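Local structure of galactose-binding-like protein (Bacteroides thetaiotaomicron, 7M1B) at residues G124-H129 against F140-K145; I117-T122 against E191-T196. The protein is a SusE-like protein that probably binds galactose-type carbohydrate, in a family that may also have a degradative capacity. All coordinates share one frame; numbering follows the deposited sequence.

Contact 1. Residues G124-H129 against F140-K145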
loop_
_atom_site.group_PDB
_atom_site.type_symbol
_atom_site.label_atom_id
_atom_site.label_comp_id
_atom_site.label_asym_id
_atom_site.label_seq_id
_atom_site.Cartn_x
_atom_site.Cartn_y
_atom_site.Cartn_z
ATOM N N GLY A 124 -1.088 14.815 -0.728
ATOM C CA GLY A 124 -1.651 15.803 -1.649
ATOM C C GLY A 124 -3.040 16.285 -1.194
ATOM O O GLY A 124 -3.780 16.923 -1.944
ATOM N N GLY A 125 -3.381 16.098 0.079
ATOM C CA GLY A 125 -4.671 16.619 0.546
ATOM C C GLY A 125 -4.986 16.232 1.977
ATOM O O GLY A 125 -4.134 16.239 2.869
ATOM N N ILE A 126 -6.299 16.001 2.199
ATOM C CA ILE A 126 -6.757 15.707 3.541
ATOM C C ILE A 126 -7.636 14.457 3.499
ATOM O O ILE A 126 -8.217 14.110 2.455
ATOM C CB ILE A 126 -7.497 16.915 4.150
ATOM C CG1 ILE A 126 -8.624 17.356 3.212
ATOM C CG2 ILE A 126 -6.512 18.035 4.468
ATOM C CD1 ILE A 126 -9.619 18.344 3.886
ATOM N N TYR A 127 -7.666 13.798 4.646
ATOM C CA TYR A 127 -8.538 12.660 4.871
ATOM C C TYR A 127 -9.562 13.059 5.925
ATOM O O TYR A 127 -9.175 13.458 7.021
ATOM C CB TYR A 127 -7.724 11.432 5.288
ATOM C CG TYR A 127 -8.515 10.222 5.689
ATOM C CD1 TYR A 127 -9.283 9.539 4.747
ATOM C CD2 TYR A 127 -8.511 9.773 7.009
ATOM C CE1 TYR A 127 -10.008 8.421 5.104
ATOM C CE2 TYR A 127 -9.260 8.659 7.378
ATOM C CZ TYR A 127 -10.003 7.980 6.418
ATOM O OH TYR A 127 -10.814 6.901 6.726
ATOM N N ILE A 128 -10.839 12.920 5.588
ATOM C CA ILE A 128 -11.928 13.318 6.495
ATOM C C ILE A 128 -12.633 12.072 7.002
ATOM O O ILE A 128 -13.021 11.238 6.186
ATOM C CB ILE A 128 -12.909 14.239 5.764
ATOM C CG1 ILE A 128 -12.227 15.558 5.403
ATOM C CG2 ILE A 128 -14.124 14.500 6.656
ATOM C CD1 ILE A 128 -12.995 16.420 4.437
ATOM N N HIS A 129 -12.757 11.922 8.325
ATOM C CA HIS A 129 -13.441 10.762 8.881
ATOM C C HIS A 129 -14.389 11.184 9.999
ATOM O O HIS A 129 -14.119 12.111 10.760
ATOM C CB HIS A 129 -12.512 9.600 9.266
ATOM C CG HIS A 129 -11.328 9.965 10.086
ATOM N ND1 HIS A 129 -11.114 9.447 11.354
ATOM C CD2 HIS A 129 -10.275 10.768 9.807
ATOM C CE1 HIS A 129 -9.962 9.918 11.822
ATOM N NE2 HIS A 129 -9.442 10.744 10.891
ATOM N N PHE A 140 -21.242 16.000 2.561
ATOM C CA PHE A 140 -20.158 16.790 3.102
ATOM C C PHE A 140 -19.704 17.784 2.045
ATOM O O PHE A 140 -19.383 17.367 0.937
ATOM C CB PHE A 140 -19.014 15.852 3.478
ATOM C CG PHE A 140 -19.279 14.945 4.659
ATOM C CD1 PHE A 140 -20.101 13.820 4.539
ATOM C CD2 PHE A 140 -18.711 15.207 5.903
ATOM C CE1 PHE A 140 -20.299 12.967 5.618
ATOM C CE2 PHE A 140 -18.894 14.346 6.980
ATOM C CZ PHE A 140 -19.678 13.226 6.838
ATOM N N ASP A 141 -19.713 19.082 2.384
ATOM C CA ASP A 141 -19.248 20.097 1.443
ATOM C C ASP A 141 -17.899 20.590 1.953
ATOM O O ASP A 141 -17.832 21.121 3.067
ATOM C CB ASP A 141 -20.202 21.300 1.380
ATOM C CG ASP A 141 -21.501 20.976 0.666
ATOM O OD1 ASP A 141 -21.421 20.349 -0.429
ATOM O OD2 ASP A 141 -22.584 21.325 1.222
ATOM N N VAL A 142 -16.832 20.435 1.146
ATOM C CA VAL A 142 -15.485 20.720 1.657
ATOM C C VAL A 142 -14.871 21.877 0.853
ATOM O O VAL A 142 -14.765 21.781 -0.429
ATOM C CB VAL A 142 -14.530 19.503 1.616
ATOM C CG1 VAL A 142 -13.153 19.894 2.133
ATOM C CG2 VAL A 142 -15.090 18.329 2.409
ATOM N N SER A 143 -14.598 22.987 1.574
ATOM C CA SER A 143 -14.208 24.221 0.900
ATOM C C SER A 143 -12.744 24.547 1.151
ATOM O O SER A 143 -12.191 24.230 2.209
ATOM C CB SER A 143 -15.100 25.380 1.307
ATOM O OG SER A 143 -16.476 25.068 1.115
ATOM N N THR A 144 -12.133 25.186 0.149
ATOM C CA THR A 144 -10.820 25.788 0.318
ATOM C C THR A 144 -10.891 27.177 -0.307
ATOM O O THR A 144 -11.859 27.487 -1.012
ATOM C CB THR A 144 -9.659 24.913 -0.196
ATOM O OG1 THR A 144 -9.779 24.796 -1.623
ATOM C CG2 THR A 144 -9.619 23.529 0.419
ATOM N N LYS A 145 -9.880 28.005 -0.018
ATOM C CA LYS A 145 -9.873 29.386 -0.477
ATOM C C LYS A 145 -9.308 29.454 -1.904
ATOM O O LYS A 145 -8.367 28.675 -2.189
ATOM C CB LYS A 145 -9.115 30.293 0.500
ATOM C CG LYS A 145 -9.804 30.560 1.837
ATOM C CD LYS A 145 -9.300 31.832 2.516
ATOM C CE LYS A 145 -9.734 31.971 3.965
ATOM N NZ LYS A 145 -8.703 31.505 4.927
#
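In the β-sandwich, I126 and I128 of strand 125-131 meet V142 of strand 138-144 between the two sheets. Strand 125-131 belongs to a three-stranded antiparallel sheet and strand 138-144 to the four-stranded sheet packed against it, an order of seven strands like that of fibronectin type III domains. No hydrogen bond crosses between the two segments; the CA atoms of I128 and V142, the nearest pair, are 9.5 Å apart, and the gap is bridged by methyl groups. I128 and V142 meet end-on, each extending from its own strand. In I128, CG1 lies beside the backbone N and the chain then runs extended (chi2 168°), which carries CD1 well out from the strand to meet V142 CG2 at 3.5 Å. This is tighter than usual for two carbons, so the methyls are closely pressed. The same CD1 lies 4.2 Å from V142 CG1, leaving it near both branches of the valine. I126 comes to V142 more loosely: its CD1 stands 4.2 Å from V142 CG1. The valine is thus met from two successive inward positions of the opposite strand. All three residues are buried and set among other apolar side chains. V119 of strand 118-122 touches both isoleucines, while F166 and L168 of strand 163-168 adjoin I128 and V142 respectively. From the four-stranded sheet, F178 touches I126 and V180 touches I128, both from strand 176-183.

Contact 2. Residues I117-T122 against E191-T196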
loop_
_atom_site.group_PDB
_atom_site.type_symbol
_atom_site.label_atom_id
_atom_site.label_comp_id
_atom_site.label_asym_id
_atom_site.label_seq_id
_atom_site.Cartn_x
_atom_site.Cartn_y
_atom_site.Cartn_z
ATOM N N ILE A 117 -15.979 14.792 13.955
ATOM C CA ILE A 117 -15.201 14.780 12.719
ATOM C C ILE A 117 -13.736 14.868 13.109
ATOM O O ILE A 117 -13.439 15.502 14.142
ATOM C CB ILE A 117 -15.632 15.920 11.755
ATOM C CG1 ILE A 117 -15.153 15.626 10.285
ATOM C CG2 ILE A 117 -15.273 17.352 12.235
ATOM C CD1 ILE A 117 -15.638 16.686 9.295
ATOM N N GLU A 118 -12.911 14.138 12.337
ATOM C CA GLU A 118 -11.471 14.241 12.389
ATOM C C GLU A 118 -10.969 14.510 10.976
ATOM O O GLU A 118 -11.503 13.937 10.020
ATOM C CB GLU A 118 -10.784 13.039 13.081
ATOM C CG GLU A 118 -9.308 13.214 13.342
ATOM C CD GLU A 118 -8.662 12.157 14.217
ATOM O OE1 GLU A 118 -9.370 11.526 15.037
ATOM O OE2 GLU A 118 -7.435 12.002 14.106
ATOM N N VAL A 119 -10.014 15.431 10.837
ATOM C CA VAL A 119 -9.459 15.750 9.537
ATOM C C VAL A 119 -7.935 15.674 9.671
ATOM O O VAL A 119 -7.304 16.359 10.511
ATOM C CB VAL A 119 -9.904 17.148 9.087
ATOM C CG1 VAL A 119 -9.517 17.471 7.647
ATOM C CG2 VAL A 119 -11.419 17.361 9.273
ATOM N N ASN A 120 -7.339 14.774 8.884
ATOM C CA ASN A 120 -5.894 14.570 8.994
ATOM C C ASN A 120 -5.240 14.810 7.642
ATOM O O ASN A 120 -5.847 14.595 6.585
ATOM C CB ASN A 120 -5.551 13.117 9.344
ATOM C CG ASN A 120 -6.298 12.597 10.549
ATOM O OD1 ASN A 120 -6.834 11.489 10.508
ATOM N ND2 ASN A 120 -6.242 13.336 11.636
ATOM N N PRO A 121 -3.940 15.190 7.605
ATOM C CA PRO A 121 -3.259 15.277 6.319
ATOM C C PRO A 121 -3.159 13.893 5.675
ATOM O O PRO A 121 -3.040 12.868 6.361
ATOM C CB PRO A 121 -1.846 15.747 6.690
ATOM C CG PRO A 121 -1.896 16.205 8.117
ATOM C CD PRO A 121 -3.115 15.555 8.766
ATOM N N THR A 122 -3.224 13.910 4.328
ATOM C CA THR A 122 -2.841 12.742 3.529
ATOM C C THR A 122 -2.033 13.236 2.319
ATOM O O THR A 122 -1.811 14.450 2.136
ATOM C CB THR A 122 -4.065 11.894 3.086
ATOM O OG1 THR A 122 -3.615 10.637 2.537
ATOM C CG2 THR A 122 -4.940 12.601 2.064
ATOM N N GLU A 191 -22.842 23.760 11.668
ATOM C CA GLU A 191 -21.801 24.784 11.758
ATOM C C GLU A 191 -20.586 24.288 10.974
ATOM O O GLU A 191 -20.431 23.077 10.797
ATOM C CB GLU A 191 -21.379 25.045 13.218
ATOM C CG GLU A 191 -21.149 23.757 14.031
ATOM C CD GLU A 191 -22.308 23.052 14.747
ATOM O OE1 GLU A 191 -23.272 22.567 14.066
ATOM O OE2 GLU A 191 -22.227 22.929 16.000
ATOM N N GLU A 192 -19.737 25.230 10.517
ATOM C CA GLU A 192 -18.529 24.962 9.795
ATOM C C GLU A 192 -17.473 24.436 10.771
ATOM O O GLU A 192 -17.277 24.970 11.871
ATOM C CB GLU A 192 -17.968 26.224 9.131
ATOM C CG GLU A 192 -18.829 26.764 7.996
ATOM C CD GLU A 192 -18.398 28.114 7.437
ATOM O OE1 GLU A 192 -17.721 28.870 8.173
ATOM O OE2 GLU A 192 -18.729 28.403 6.265
ATOM N N TYR A 193 -16.769 23.386 10.356
ATOM C CA TYR A 193 -15.523 23.002 11.010
ATOM C C TYR A 193 -14.350 23.566 10.215
ATOM O O TYR A 193 -14.237 23.329 9.023
ATOM C CB TYR A 193 -15.473 21.478 11.131
ATOM C CG TYR A 193 -14.242 20.920 11.798
ATOM C CD1 TYR A 193 -14.179 20.762 13.179
ATOM C CD2 TYR A 193 -13.146 20.532 11.032
ATOM C CE1 TYR A 193 -13.044 20.242 13.783
ATOM C CE2 TYR A 193 -12.007 20.008 11.623
ATOM C CZ TYR A 193 -11.956 19.870 12.998
ATOM O OH TYR A 193 -10.818 19.365 13.539
ATOM N N LEU A 194 -13.475 24.316 10.885
ATOM C CA LEU A 194 -12.284 24.891 10.251
ATOM C C LEU A 194 -11.000 24.227 10.740
ATOM O O LEU A 194 -10.814 24.006 11.930
ATOM C CB LEU A 194 -12.224 26.390 10.562
ATOM C CG LEU A 194 -13.445 27.202 10.138
ATOM C CD1 LEU A 194 -13.136 28.667 10.369
ATOM C CD2 LEU A 194 -13.805 26.961 8.663
ATOM N N THR A 195 -10.094 23.917 9.809
ATOM C CA THR A 195 -8.791 23.427 10.243
ATOM C C THR A 195 -7.735 23.906 9.253
ATOM O O THR A 195 -8.037 24.087 8.060
ATOM C CB THR A 195 -8.788 21.898 10.461
ATOM O OG1 THR A 195 -7.533 21.454 10.990
ATOM C CG2 THR A 195 -9.031 21.124 9.181
ATOM N N THR A 196 -6.528 24.173 9.779
ATOM C CA THR A 196 -5.386 24.487 8.918
ATOM C C THR A 196 -4.421 23.302 8.948
ATOM O O THR A 196 -4.015 22.896 10.036
ATOM C CB THR A 196 -4.635 25.741 9.385
ATOM O OG1 THR A 196 -5.551 26.829 9.294
ATOM C CG2 THR A 196 -3.349 25.981 8.610
HETATM O O HOH W 1 -7.907 18.810 11.821
#
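Y193 leans across to I117 and V119, and its ring can be followed outward atom by atom. The bond from CA to CB is directed at segment 117-122, and CG is set anti to the backbone N (chi1 -180°), which extends the ring away from its strand, to lie against I117 CG2 and beside V119 CG2. At the root of the ring, I117 CG2 is 3.7 Å from Y193 CD1 and equally close to CG. That methyl stands over one face, 3.7 Å from the ring centroid and 13° off the normal, a CH-pi contact with nearly the whole ring. Farther out on the other flank, CE2 is 3.6 Å from V119 CG2, which approaches obliquely, the two side chains running alongside one another in opposite senses. The phenol OH at the tip makes a weak bond to a water. This water is held more firmly elsewhere: it donates to V119 O at 2.8 Å and pairs with T195 OG1, also at 2.8 Å.

The two strands are edge strands of different sheets, and the contact closes one open side of a β-sandwich like that of fibronectin type III domains. With no direct hydrogen bond between the segments, the water joins backbone to side chains where the sheets come together. Next to it, T195 CG2 packs on V119 CG1 at 4.0 Å, continuing the apolar seam.

On strand 118-122, E118 and N120 start away from this interface. N120 ND2 donates to the anti lone pair of E118 OE2, the acceptor lying close to the amide plane and the bond almost straight (170°). N120 OD1 accepts from H129 NE2, so the amide is held at both ends. I114 of helix 109-115 also touches Y193.

From the N-terminal end of the modelled chain, helix 109-115 leads into strand 118-122, which turns back at once into its antiparallel neighbour 125-131. The chain then crosses to the other sheet, and contact 1 closes this short loop of ten intervening residues. Strands 155-159, 163-168 and 176-183 follow before segment 191-196 returns to 117-122, where contact 2 closes a loop of 68 residues that contains contact 1 entirely. One contact therefore ties the sheets through their interior and the other joins them at an edge. Their centres are only about 7 Å apart, and the backbone hydrogen bond from Y127 N to N120 O links the first segments of each.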